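Local coordinates for protein alpha-1,3-glucanase (Streptomyces thermodiastaticus, PDB 7C7D) that hydrolyses the alpha-1,3-glucosidic bonds of alpha-1,3-glucan as a thermostable glycosidase of family GH87, with a calcium ion bound in its catalytic unit, at residues Asp149-Ile153 / Glu299-Ser303; Val327-Leu333 / Thr350-Asn356; Asp376-Trp382 / Ala404-Tyr410; Gly419-Thr425 / Asn455-Gly461; Leu428-Ile432 / Met471-Arg475. All coordinates share one frame. Where two conformers were deposited one is given. Residue numbers count along the deposited sequence, not the author numbering.

Contact 1: residues Asp149-Ile153 / Glu299-Ser303; sequences DTGWI and ERVDS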
# COMPACT_ATOMS: atom_id res chain seq x y z
N ASP A 149 16.34 -8.37 0.11
CA ASP A 149 16.68 -8.85 -1.21
C ASP A 149 15.62 -9.83 -1.69
O ASP A 149 15.15 -10.67 -0.91
CB ASP A 149 18.03 -9.57 -1.19
CG ASP A 149 19.20 -8.62 -1.19
OD1 ASP A 149 19.03 -7.46 -1.63
OD2 ASP A 149 20.30 -9.03 -0.76
N THR A 150 15.26 -9.73 -2.96
CA THR A 150 14.37 -10.69 -3.62
C THR A 150 14.99 -11.03 -4.99
O THR A 150 14.49 -10.61 -6.03
CB THR A 150 12.95 -10.14 -3.76
OG1 THR A 150 12.96 -8.94 -4.53
CG2 THR A 150 12.32 -9.86 -2.40
N GLY A 151 16.08 -11.80 -4.96
CA GLY A 151 16.81 -12.11 -6.18
C GLY A 151 16.02 -12.91 -7.20
O GLY A 151 16.39 -12.93 -8.38
N TRP A 152 14.95 -13.58 -6.77
CA TRP A 152 14.13 -14.36 -7.68
C TRP A 152 13.15 -13.51 -8.47
O TRP A 152 12.49 -14.03 -9.37
CB TRP A 152 13.36 -15.43 -6.90
CG TRP A 152 12.26 -14.85 -6.06
CD1 TRP A 152 10.97 -14.62 -6.43
CD2 TRP A 152 12.38 -14.40 -4.71
NE1 TRP A 152 10.27 -14.07 -5.40
CE2 TRP A 152 11.11 -13.92 -4.32
CE3 TRP A 152 13.42 -14.36 -3.78
CZ2 TRP A 152 10.86 -13.40 -3.06
CZ3 TRP A 152 13.17 -13.84 -2.52
CH2 TRP A 152 11.90 -13.37 -2.17
N ILE A 153 13.01 -12.23 -8.13
CA ILE A 153 12.15 -11.31 -8.88
C ILE A 153 13.02 -10.61 -9.91
O ILE A 153 13.86 -9.77 -9.53
CB ILE A 153 11.47 -10.30 -7.94
CG1 ILE A 153 10.61 -11.04 -6.91
CG2 ILE A 153 10.62 -9.33 -8.74
CD1 ILE A 153 9.78 -10.13 -6.04
N GLU A 299 12.35 -10.64 6.07
CA GLU A 299 12.68 -11.13 4.74
C GLU A 299 11.38 -11.53 4.06
O GLU A 299 10.32 -11.55 4.68
CB GLU A 299 13.62 -12.33 4.83
CG GLU A 299 13.05 -13.46 5.62
CD GLU A 299 14.11 -14.38 6.17
OE1 GLU A 299 15.18 -14.51 5.54
OE2 GLU A 299 13.87 -14.96 7.24
N ARG A 300 11.49 -11.87 2.78
CA ARG A 300 10.35 -12.35 2.01
C ARG A 300 10.60 -13.80 1.64
O ARG A 300 11.44 -14.10 0.78
CB ARG A 300 10.14 -11.49 0.77
CG ARG A 300 8.93 -11.90 -0.02
CD ARG A 300 8.78 -11.04 -1.22
NE ARG A 300 7.69 -11.49 -2.05
CZ ARG A 300 7.14 -10.76 -3.01
NH1 ARG A 300 7.60 -9.54 -3.24
NH2 ARG A 300 6.14 -11.24 -3.72
N VAL A 301 9.88 -14.70 2.31
CA VAL A 301 9.92 -16.14 2.03
C VAL A 301 8.57 -16.48 1.43
O VAL A 301 7.57 -16.61 2.14
CB VAL A 301 10.20 -16.96 3.29
CG1 VAL A 301 10.35 -18.44 2.95
CG2 VAL A 301 11.46 -16.45 4.00
N ASP A 302 8.52 -16.63 0.10
CA ASP A 302 7.23 -16.73 -0.57
C ASP A 302 6.45 -17.96 -0.12
O ASP A 302 5.21 -17.91 -0.06
CB ASP A 302 7.41 -16.69 -2.09
CG ASP A 302 7.53 -15.27 -2.62
OD1 ASP A 302 7.15 -14.33 -1.88
OD2 ASP A 302 7.99 -15.09 -3.77
N SER A 303 7.14 -19.04 0.23
CA SER A 303 6.49 -20.28 0.63
C SER A 303 6.05 -20.30 2.10
O SER A 303 5.44 -21.29 2.52
CB SER A 303 7.41 -21.47 0.36
OG SER A 303 8.63 -21.34 1.07
O HOH W 1 14.11 -11.69 1.53
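Arg-300 and Trp-152 bury most of the surface here, each giving up about 70 Å². The arginine is fully extended and lies alongside the indole: Trp-152 CZ2 comes within 3.6 Å of Arg-300 CD, and Trp-152 CH2 rests 3.1 Å from Arg-300 O. Ile-153 covers one face of the guanidinium, its CD1 3.6 Å from Arg-300 NH1, while Thr-150 CG2 touches Arg-300 CD at 3.9 Å. Thr-150 to Ile-153 form a type I beta turn, closed by Ile-153 N to Thr-150 O at 3.0 Å; the CA-to-CB bonds of Thr-150, Trp-152 and Ile-153 all point toward 299-303. This turn belongs to the N-terminal beta-rich domain, whereas 299-303 is a loop of the parallel beta-helix, joining the two domains. Asp-302 OD1 accepts a salt-bridging hydrogen bond of 2.9 Å from Arg-300 NE, and Arg-300 NH1 makes a second salt bridge to Asp-376. One water spans the gap between backbones, donating to Asp-149 O (2.8 Å) and accepting from Arg-300 N (2.9 Å).

Contact 2: residues Val327-Leu333 / Thr350-Asn356; sequences VKVGLWL and TTADGLN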
# COMPACT_ATOMS: atom_id res chain seq x y z
N VAL A 327 5.12 -7.87 8.92
CA VAL A 327 4.76 -9.20 8.44
C VAL A 327 5.16 -9.30 6.97
O VAL A 327 5.69 -8.33 6.40
CB VAL A 327 3.27 -9.52 8.68
CG1 VAL A 327 2.99 -9.59 10.17
CG2 VAL A 327 2.36 -8.46 8.03
N LYS A 328 4.92 -10.45 6.35
CA LYS A 328 5.19 -10.59 4.92
C LYS A 328 4.04 -9.98 4.12
O LYS A 328 4.21 -8.97 3.43
CB LYS A 328 5.44 -12.05 4.55
CG LYS A 328 5.83 -12.23 3.09
CD LYS A 328 5.93 -13.68 2.67
CE LYS A 328 4.57 -14.33 2.61
NZ LYS A 328 4.62 -15.62 1.85
N VAL A 329 2.86 -10.59 4.21
CA VAL A 329 1.63 -10.04 3.67
C VAL A 329 0.72 -9.68 4.83
O VAL A 329 0.60 -10.45 5.79
CB VAL A 329 0.93 -11.03 2.71
CG1 VAL A 329 -0.39 -10.46 2.20
CG2 VAL A 329 1.85 -11.36 1.56
N GLY A 330 0.09 -8.51 4.76
CA GLY A 330 -0.90 -8.19 5.78
C GLY A 330 -2.06 -9.17 5.77
O GLY A 330 -2.30 -9.88 6.76
N LEU A 331 -2.80 -9.22 4.67
CA LEU A 331 -3.92 -10.14 4.52
C LEU A 331 -3.79 -10.84 3.18
O LEU A 331 -3.94 -10.21 2.12
CB LEU A 331 -5.27 -9.43 4.63
CG LEU A 331 -5.60 -8.74 5.96
CD1 LEU A 331 -5.08 -7.30 6.01
CD2 LEU A 331 -7.10 -8.77 6.22
N TRP A 332 -3.47 -12.13 3.23
CA TRP A 332 -3.43 -12.97 2.04
C TRP A 332 -4.71 -13.78 2.09
O TRP A 332 -4.84 -14.72 2.88
CB TRP A 332 -2.19 -13.86 2.10
CG TRP A 332 -2.03 -14.64 0.87
CD1 TRP A 332 -1.56 -14.18 -0.32
CD2 TRP A 332 -2.38 -16.01 0.68
NE1 TRP A 332 -1.57 -15.20 -1.24
CE2 TRP A 332 -2.07 -16.33 -0.65
CE3 TRP A 332 -2.91 -17.00 1.51
CZ2 TRP A 332 -2.27 -17.60 -1.18
CZ3 TRP A 332 -3.11 -18.26 0.99
CH2 TRP A 332 -2.79 -18.55 -0.34
N LEU A 333 -5.69 -13.39 1.28
CA LEU A 333 -7.06 -13.88 1.41
C LEU A 333 -7.40 -14.82 0.27
O LEU A 333 -7.18 -14.50 -0.90
CB LEU A 333 -8.05 -12.71 1.46
CG LEU A 333 -7.90 -11.84 2.72
CD1 LEU A 333 -8.51 -10.45 2.53
CD2 LEU A 333 -8.50 -12.53 3.94
N THR A 350 5.69 -4.11 5.26
CA THR A 350 5.50 -5.52 4.96
C THR A 350 6.47 -5.91 3.85
O THR A 350 6.74 -5.11 2.95
CB THR A 350 4.04 -5.84 4.57
OG1 THR A 350 3.66 -5.08 3.41
CG2 THR A 350 3.08 -5.51 5.71
N THR A 351 7.02 -7.12 3.92
CA THR A 351 8.01 -7.48 2.91
C THR A 351 7.40 -7.93 1.59
O THR A 351 8.13 -8.07 0.61
CB THR A 351 8.99 -8.52 3.44
OG1 THR A 351 8.27 -9.70 3.81
CG2 THR A 351 9.77 -7.98 4.63
N ALA A 352 6.08 -8.12 1.55
CA ALA A 352 5.37 -8.36 0.30
C ALA A 352 4.10 -7.51 0.28
O ALA A 352 4.10 -6.40 0.82
CB ALA A 352 5.10 -9.86 0.09
N ASP A 353 3.02 -8.01 -0.33
CA ASP A 353 1.82 -7.20 -0.52
C ASP A 353 1.20 -6.78 0.80
O ASP A 353 1.30 -7.47 1.82
CB ASP A 353 0.76 -8.02 -1.27
CG ASP A 353 1.08 -8.25 -2.75
OD1 ASP A 353 2.21 -8.03 -3.20
OD2 ASP A 353 0.15 -8.68 -3.46
N GLY A 354 0.49 -5.66 0.77
CA GLY A 354 -0.31 -5.30 1.93
C GLY A 354 -1.53 -6.20 2.09
O GLY A 354 -1.77 -6.77 3.16
N LEU A 355 -2.31 -6.32 1.02
CA LEU A 355 -3.47 -7.19 0.99
C LEU A 355 -3.61 -7.74 -0.42
O LEU A 355 -3.45 -7.00 -1.39
CB LEU A 355 -4.75 -6.43 1.40
CG LEU A 355 -6.10 -7.15 1.26
CD1 LEU A 355 -7.09 -6.62 2.30
CD2 LEU A 355 -6.68 -6.99 -0.14
N ASN A 356 -3.91 -9.03 -0.52
CA ASN A 356 -4.15 -9.67 -1.80
C ASN A 356 -5.43 -10.50 -1.71
O ASN A 356 -5.54 -11.37 -0.86
CB ASN A 356 -2.97 -10.57 -2.18
CG ASN A 356 -3.01 -10.98 -3.64
OD1 ASN A 356 -4.07 -11.04 -4.25
ND2 ASN A 356 -1.84 -11.23 -4.22
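Two successive coils of the right-handed parallel beta-helix stack here, strand 331-333 against strand 355-357, in register from Leu-331 beside Leu-355 to Trp-332 beside Asn-356. Inside the helix Leu-355 CD1 abuts the hollow formed by Leu-331 and Leu-333, 4.1 Å from Leu-331 CB and from Leu-333 CD1. Val-342 and Ile-347 of strand 341-348 pack against the same cluster. On the other sheet face Trp-332 CD1 rests 4.3 Å from Asn-356 CB. A CB on Gly-330 would run into Gly-354 O, so the turn can approach only because no side chain is there. The methyl of Ala-352 occupies the hollow beside Val-329, CB to CG2 3.9 Å, and Val-327 CG2 meets Thr-350 CG2 at 3.8 Å. Hydrogen bonds from Thr-351 N to Val-327 O (3.1 Å) and Ala-352 N to Lys-328 O (2.8 Å) hold the bend; further along, Asn-356 N donates to Leu-331 O at 2.9 Å and Leu-333 N to Asn-356 O at 2.9 Å.

Contact 3: residues Asp376-Trp382 / Ala404-Tyr410; sequences DDALAMW and ANGIAIY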
# COMPACT_ATOMS: atom_id res chain seq x y z
N ASP A 376 5.77 -5.16 -2.40
CA ASP A 376 5.23 -5.58 -3.68
C ASP A 376 3.90 -4.84 -3.78
O ASP A 376 3.68 -3.90 -3.01
CB ASP A 376 5.06 -7.10 -3.68
CG ASP A 376 5.12 -7.71 -5.07
OD1 ASP A 376 4.39 -7.25 -5.97
OD2 ASP A 376 5.91 -8.66 -5.27
N ASP A 377 3.00 -5.26 -4.66
CA ASP A 377 1.70 -4.60 -4.84
C ASP A 377 1.09 -4.25 -3.50
O ASP A 377 0.88 -5.13 -2.66
CB ASP A 377 0.75 -5.54 -5.57
CG ASP A 377 1.14 -5.82 -7.00
OD1 ASP A 377 1.65 -4.92 -7.69
OD2 ASP A 377 0.89 -6.96 -7.44
N ALA A 378 0.75 -2.98 -3.28
CA ALA A 378 0.21 -2.63 -1.97
C ALA A 378 -1.14 -3.28 -1.74
O ALA A 378 -1.36 -3.93 -0.71
CB ALA A 378 0.15 -1.11 -1.77
N LEU A 379 -2.05 -3.14 -2.71
CA LEU A 379 -3.32 -3.84 -2.75
C LEU A 379 -3.41 -4.56 -4.08
O LEU A 379 -3.17 -3.96 -5.13
CB LEU A 379 -4.50 -2.87 -2.64
CG LEU A 379 -4.62 -2.06 -1.35
CD1 LEU A 379 -5.84 -1.14 -1.45
CD2 LEU A 379 -4.73 -2.96 -0.14
N ALA A 380 -3.77 -5.84 -4.04
CA ALA A 380 -3.86 -6.63 -5.26
C ALA A 380 -5.09 -7.52 -5.24
O ALA A 380 -5.55 -7.95 -4.18
CB ALA A 380 -2.62 -7.50 -5.47
N MET A 381 -5.60 -7.79 -6.43
CA MET A 381 -6.58 -8.84 -6.67
C MET A 381 -5.98 -9.76 -7.72
O MET A 381 -5.61 -9.32 -8.80
CB MET A 381 -7.89 -8.26 -7.18
CG MET A 381 -8.55 -7.30 -6.22
SD MET A 381 -10.24 -6.96 -6.74
CE MET A 381 -10.58 -5.45 -5.84
N TRP A 382 -5.86 -11.04 -7.39
CA TRP A 382 -5.29 -12.01 -8.32
C TRP A 382 -6.29 -13.14 -8.46
O TRP A 382 -6.44 -13.96 -7.54
CB TRP A 382 -3.95 -12.51 -7.79
CG TRP A 382 -3.24 -13.45 -8.71
CD1 TRP A 382 -3.41 -13.59 -10.05
CD2 TRP A 382 -2.23 -14.40 -8.33
NE1 TRP A 382 -2.58 -14.58 -10.54
CE2 TRP A 382 -1.84 -15.08 -9.50
CE3 TRP A 382 -1.62 -14.72 -7.12
CZ2 TRP A 382 -0.86 -16.08 -9.49
CZ3 TRP A 382 -0.65 -15.71 -7.11
CH2 TRP A 382 -0.28 -16.38 -8.28
N ALA A 404 6.73 -3.01 -7.99
CA ALA A 404 5.40 -3.30 -8.49
C ALA A 404 4.41 -2.16 -8.20
O ALA A 404 4.81 -0.99 -8.13
CB ALA A 404 4.90 -4.68 -8.04
N ASN A 405 3.14 -2.47 -8.08
CA ASN A 405 2.10 -1.47 -8.27
C ASN A 405 1.54 -0.93 -6.95
O ASN A 405 1.64 -1.56 -5.90
CB ASN A 405 0.97 -2.08 -9.09
CG ASN A 405 1.47 -2.72 -10.37
OD1 ASN A 405 1.79 -2.03 -11.32
ND2 ASN A 405 1.56 -4.04 -10.38
N GLY A 406 0.91 0.24 -7.03
CA GLY A 406 0.10 0.69 -5.91
C GLY A 406 -1.12 -0.19 -5.74
O GLY A 406 -1.34 -0.79 -4.68
N ILE A 407 -1.92 -0.29 -6.80
CA ILE A 407 -3.05 -1.21 -6.89
C ILE A 407 -2.90 -2.02 -8.16
O ILE A 407 -2.70 -1.45 -9.24
CB ILE A 407 -4.40 -0.48 -6.87
CG1 ILE A 407 -4.63 0.15 -5.50
CG2 ILE A 407 -5.53 -1.43 -7.27
CD1 ILE A 407 -5.92 0.96 -5.36
N ALA A 408 -3.02 -3.35 -8.05
CA ALA A 408 -2.96 -4.23 -9.20
C ALA A 408 -4.19 -5.12 -9.22
O ALA A 408 -4.47 -5.82 -8.24
CB ALA A 408 -1.71 -5.11 -9.16
N ILE A 409 -4.91 -5.10 -10.34
CA ILE A 409 -6.05 -5.98 -10.57
C ILE A 409 -5.65 -6.94 -11.67
O ILE A 409 -5.57 -6.55 -12.84
CB ILE A 409 -7.30 -5.19 -10.97
CG1 ILE A 409 -7.58 -4.05 -9.99
CG2 ILE A 409 -8.49 -6.14 -11.13
CD1 ILE A 409 -7.79 -4.47 -8.55
N TYR A 410 -5.40 -8.20 -11.31
CA TYR A 410 -5.06 -9.24 -12.29
C TYR A 410 -6.30 -10.10 -12.47
O TYR A 410 -6.61 -10.96 -11.63
CB TYR A 410 -3.88 -10.08 -11.82
CG TYR A 410 -2.65 -9.30 -11.42
CD1 TYR A 410 -1.81 -8.71 -12.37
CD2 TYR A 410 -2.30 -9.19 -10.08
CE1 TYR A 410 -0.67 -8.00 -11.97
CE2 TYR A 410 -1.17 -8.50 -9.68
CZ TYR A 410 -0.36 -7.91 -10.62
OH TYR A 410 0.75 -7.24 -10.18
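Both carboxylate oxygens of the buried Asp-377 are satisfied across the contact. OD1 accepts from Asn-405 N (2.9 Å) and Asn-405 ND2 (2.8 Å), and Asp-377 OD2 accepts from Tyr-410 OH (2.8 Å) near the plane of the tyrosine ring. Asn-405 OD1 in turn accepts from Ser-430 N and Arg-475 NH1, carrying the polar network on to later coils. Asp-376 OD1 takes the amide of its neighbour, Asp-377 N, at 2.8 Å, while its OD2 forms a salt bridge with Arg-300. Backbone pairing follows: Ala-378 N donates to Asn-405 O and Leu-379 N to Gly-406 O, each at 3.1 Å. Strands 379-382 and 407-410, adjacent rungs of one parallel sheet of the beta-helix, run 3° from parallel with axes 4.8 Å apart. Leu-379 O then receives Ala-408 N (3.0 Å), Met-381 N reaches Ala-408 O (2.9 Å), and Met-381 O receives Tyr-410 N (2.8 Å). Leu-379, Met-381, Ile-407 and Ile-409 line the interior with Phe-393, Met-381 CG touching Ile-409 CD1 at 3.7 Å. On the face bearing Ala-380 and Ala-408, Trp-382 CD1 packs on Tyr-410 CB at 4.0 Å, and Trp-382 NE1 donates to Lys-438 O.

Contact 4: residues Gly419-Thr425 / Asn455-Gly461; sequences GNLISDT and NTLVRTG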
# COMPACT_ATOMS: atom_id res chain seq x y z
N GLY A 419 -11.44 6.28 -5.93
CA GLY A 419 -11.14 7.24 -4.90
C GLY A 419 -9.87 7.02 -4.13
O GLY A 419 -9.74 7.53 -3.02
N ASN A 420 -8.92 6.26 -4.67
CA ASN A 420 -7.67 5.99 -3.97
C ASN A 420 -6.65 7.08 -4.28
O ASN A 420 -6.64 7.66 -5.37
CB ASN A 420 -7.12 4.63 -4.38
CG ASN A 420 -8.10 3.51 -4.08
OD1 ASN A 420 -8.23 3.09 -2.92
ND2 ASN A 420 -8.79 3.02 -5.10
N LEU A 421 -5.79 7.35 -3.30
CA LEU A 421 -4.65 8.24 -3.44
C LEU A 421 -3.41 7.37 -3.39
O LEU A 421 -3.19 6.66 -2.41
CB LEU A 421 -4.62 9.27 -2.31
CG LEU A 421 -3.38 10.16 -2.25
CD1 LEU A 421 -3.23 10.99 -3.53
CD2 LEU A 421 -3.42 11.06 -1.01
N ILE A 422 -2.64 7.38 -4.47
CA ILE A 422 -1.48 6.51 -4.63
C ILE A 422 -0.30 7.37 -5.02
O ILE A 422 -0.36 8.08 -6.03
CB ILE A 422 -1.74 5.43 -5.70
CG1 ILE A 422 -2.98 4.61 -5.33
CG2 ILE A 422 -0.49 4.55 -5.88
CD1 ILE A 422 -3.51 3.75 -6.45
N SER A 423 0.78 7.32 -4.22
CA SER A 423 1.93 8.18 -4.43
C SER A 423 3.22 7.37 -4.38
O SER A 423 3.37 6.46 -3.56
CB SER A 423 2.02 9.28 -3.38
OG SER A 423 0.80 10.00 -3.27
N ASP A 424 4.15 7.74 -5.27
CA ASP A 424 5.55 7.34 -5.18
C ASP A 424 5.73 5.82 -5.35
O ASP A 424 6.06 5.10 -4.41
CB ASP A 424 6.18 7.80 -3.86
CG ASP A 424 6.35 9.30 -3.80
OD1 ASP A 424 6.90 9.87 -4.76
OD2 ASP A 424 5.92 9.91 -2.79
N THR A 425 5.54 5.36 -6.59
CA THR A 425 5.80 3.97 -6.91
C THR A 425 7.15 3.82 -7.63
O THR A 425 7.79 4.79 -8.03
CB THR A 425 4.66 3.35 -7.73
OG1 THR A 425 4.52 4.04 -8.98
CG2 THR A 425 3.34 3.45 -6.98
N ASN A 455 -9.51 8.27 -8.89
CA ASN A 455 -8.22 8.04 -8.25
C ASN A 455 -7.26 9.18 -8.55
O ASN A 455 -7.35 9.85 -9.58
CB ASN A 455 -7.63 6.71 -8.74
CG ASN A 455 -8.53 5.54 -8.45
OD1 ASN A 455 -8.59 5.06 -7.32
ND2 ASN A 455 -9.27 5.08 -9.46
N THR A 456 -6.32 9.40 -7.62
CA THR A 456 -5.27 10.39 -7.76
C THR A 456 -3.92 9.69 -7.65
O THR A 456 -3.68 8.97 -6.67
CB THR A 456 -5.40 11.48 -6.69
OG1 THR A 456 -6.62 12.19 -6.93
CG2 THR A 456 -4.24 12.46 -6.77
N LEU A 457 -3.07 9.90 -8.65
CA LEU A 457 -1.80 9.18 -8.81
C LEU A 457 -0.69 10.22 -8.87
O LEU A 457 -0.64 11.01 -9.82
CB LEU A 457 -1.81 8.35 -10.09
CG LEU A 457 -3.03 7.45 -10.29
CD1 LEU A 457 -2.94 6.70 -11.62
CD2 LEU A 457 -3.18 6.47 -9.14
N VAL A 458 0.19 10.21 -7.87
CA VAL A 458 1.19 11.27 -7.68
C VAL A 458 2.58 10.64 -7.74
O VAL A 458 2.90 9.76 -6.93
CB VAL A 458 0.98 11.99 -6.35
CG1 VAL A 458 2.00 13.11 -6.19
CG2 VAL A 458 -0.45 12.54 -6.24
N ARG A 459 3.40 11.09 -8.69
CA ARG A 459 4.77 10.58 -8.83
C ARG A 459 4.79 9.06 -8.97
O ARG A 459 5.56 8.36 -8.31
CB ARG A 459 5.68 11.06 -7.69
CG ARG A 459 5.87 12.58 -7.64
CD ARG A 459 6.78 13.02 -6.48
NE ARG A 459 6.26 12.53 -5.21
CZ ARG A 459 5.35 13.17 -4.47
NH1 ARG A 459 4.92 14.37 -4.84
NH2 ARG A 459 4.87 12.61 -3.38
N THR A 460 3.91 8.54 -9.84
CA THR A 460 3.83 7.12 -10.12
C THR A 460 4.26 6.82 -11.55
O THR A 460 4.19 7.67 -12.44
CB THR A 460 2.42 6.54 -9.84
OG1 THR A 460 1.47 7.02 -10.81
CG2 THR A 460 1.96 6.88 -8.42
N GLY A 461 4.67 5.57 -11.76
CA GLY A 461 5.37 5.13 -12.95
C GLY A 461 6.87 5.08 -12.73
O GLY A 461 7.42 5.72 -11.83
O HOH W 2 6.00 2.83 -10.77
O HOH W 3 9.78 6.07 -10.56
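Neighbouring rungs of the parallel beta-helix pair here, strands 421-423 and 456-458 having axes 4.7 Å apart at closest approach and 12° from parallel. Asn-455 opens 455-461: its OD1 accepts from Asn-420 N (2.9 Å) and Asn-420 ND2 (3.0 Å). These two asparagines, stacked with nearly equal side-chain torsions, resemble the asparagine stacks known from pectate lyase-like beta-helices; Asn-420 is also held by Asn-396 N and Phe-393 O. Thr-456 N donates to Asn-420 O and Thr-456 O accepts from Ile-422 N, both at 2.9 Å, while Thr-456 CG2 touches Leu-421 CD1 at 3.7 Å on the outer face. Leu-457 points inward, its CD2 3.8 Å from Ile-422 CD1. Val-458 continues the pairing, N to Ile-422 O and O from Asp-424 N, each 2.9 Å. Arg-459 and Asp-424, both at positive phi, form a bidentate salt bridge: Arg-459 NE to Asp-424 OD1 (2.8 Å) and Arg-459 NH2 to Asp-424 OD2 (3.0 Å). Arg-90 of the N-terminal domain also salt-bridges Asp-424, whose side chain is about 7 Å from the bound calcium ion. Beyond Thr-460, a water accepts from Thr-425 OG1 at 2.6 Å and weakly from Gly-461 N at 3.2 Å.

Contact 5: residues Leu428-Ile432 / Met471-Arg475; sequences LGSGI and MGALR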
# COMPACT_ATOMS: atom_id res chain seq x y z
N LEU A 428 9.03 -1.81 -11.76
CA LEU A 428 8.27 -3.04 -11.99
C LEU A 428 6.77 -2.81 -11.91
O LEU A 428 6.01 -3.76 -12.13
CB LEU A 428 8.68 -4.25 -11.11
CG LEU A 428 10.17 -4.61 -11.16
CD1 LEU A 428 10.47 -5.79 -10.25
CD2 LEU A 428 10.61 -4.91 -12.58
N GLY A 429 6.32 -1.58 -11.66
CA GLY A 429 4.89 -1.33 -11.61
C GLY A 429 4.45 0.06 -12.00
O GLY A 429 5.23 0.87 -12.50
N SER A 430 3.16 0.31 -11.77
CA SER A 430 2.42 1.52 -12.08
C SER A 430 1.69 1.95 -10.80
O SER A 430 1.62 1.20 -9.82
CB SER A 430 1.36 1.22 -13.16
OG SER A 430 1.98 0.92 -14.40
N GLY A 431 1.12 3.16 -10.82
CA GLY A 431 0.21 3.51 -9.74
C GLY A 431 -0.97 2.56 -9.66
O GLY A 431 -1.25 1.99 -8.60
N ILE A 432 -1.66 2.37 -10.78
CA ILE A 432 -2.72 1.38 -10.93
C ILE A 432 -2.43 0.54 -12.16
O ILE A 432 -2.13 1.08 -13.23
CB ILE A 432 -4.11 2.05 -11.07
CG1 ILE A 432 -4.50 2.76 -9.77
CG2 ILE A 432 -5.17 1.02 -11.47
CD1 ILE A 432 -5.74 3.65 -9.89
N MET A 471 7.00 2.08 -17.28
CA MET A 471 5.60 1.86 -16.99
C MET A 471 4.99 3.19 -16.58
O MET A 471 5.62 4.01 -15.91
CB MET A 471 5.43 0.82 -15.88
CG MET A 471 5.06 -0.57 -16.41
SD MET A 471 5.40 -1.90 -15.25
CE MET A 471 7.16 -1.88 -15.23
N GLY A 472 3.75 3.41 -17.03
CA GLY A 472 3.06 4.66 -16.75
C GLY A 472 2.35 4.65 -15.41
O GLY A 472 2.31 3.66 -14.69
N ALA A 473 1.76 5.81 -15.10
CA ALA A 473 1.02 5.97 -13.85
C ALA A 473 -0.16 5.00 -13.78
O ALA A 473 -0.41 4.41 -12.72
CB ALA A 473 0.53 7.41 -13.71
N LEU A 474 -0.90 4.86 -14.87
CA LEU A 474 -2.05 3.96 -14.90
C LEU A 474 -1.90 3.13 -16.16
O LEU A 474 -1.80 3.70 -17.26
CB LEU A 474 -3.36 4.75 -14.93
CG LEU A 474 -4.67 3.99 -14.73
CD1 LEU A 474 -5.75 4.95 -14.24
CD2 LEU A 474 -5.12 3.30 -16.01
N ARG A 475 -1.88 1.81 -16.03
CA ARG A 475 -1.77 0.98 -17.21
C ARG A 475 -2.90 -0.03 -17.31
O ARG A 475 -3.41 -0.54 -16.31
CB ARG A 475 -0.41 0.28 -17.34
CG ARG A 475 -0.21 -0.96 -16.51
CD ARG A 475 1.14 -1.61 -16.88
NE ARG A 475 1.30 -2.91 -16.24
CZ ARG A 475 1.71 -3.07 -14.99
NH1 ARG A 475 2.05 -2.02 -14.24
NH2 ARG A 475 1.79 -4.30 -14.49
O HOH W 4 3.57 -4.94 -12.36
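Met-471 lies along the backbone of the opposite loop: its CB sits 3.4 Å from Gly-429 O and 3.8 Å from Ser-430 OG, while Met-471 CE reaches Leu-428 C at 3.5 Å. Two conformers were deposited for this methionine, so the fit holds for the one given. Arg-475 NH1 comes within 3.9 Å of Gly-429 C. Ser-430 is the polar hub. Its hydroxyl donates to Gly-472 O (2.8 Å) and accepts from Arg-475 NH1, with Ser-430 OG to NH1 at 2.9 Å, near the guanidinium plane. The same NH1 also donates to Asn-405 OD1, and Arg-475 NE is salt-bridged to Asp-477. A water completes the set, donating to Leu-428 O at 2.7 Å and accepting from Arg-475 NH2 at 2.8 Å. A CB on Gly-431 would clash with Ala-473 O, so the bend is close-fitting. There regular pairing begins: Ile-432 N donates to Ala-473 O (3.1 Å), Arg-475 N donates to Ile-432 O (2.9 Å), and Ile-432 CB packs on Leu-474 CG at 4.2 Å, beside Leu-457 in the interior. A polar bend leading into in-register parallel strands with stacked aliphatic residues is the coil-on-coil packing of the right-handed parallel beta-helix.

How the contacts relate
Contacts 2, 3, 4 and 5 are buried coil-to-coil pairings of the beta-helix, whereas contact 1 lies at the surface, where an N-terminal-domain turn meets that helix through side chains and a water. Contacts 2, 3 and 5 share one parallel sheet, with strands 355-357 and 379-382 adjacent in it; contact 4 belongs to another sheet, and its Ile-422 packs against Ile-407 and Ile-432 across the interior. Polar chemistry gathers at the bends: Asp-376 of contact 3 forms a salt bridge with Arg-300 of contact 1, and Asn-405 ties contact 3 to contact 5. Contact 2 relies mainly on backbone bonds, whereas contact 4 adds a charged pair.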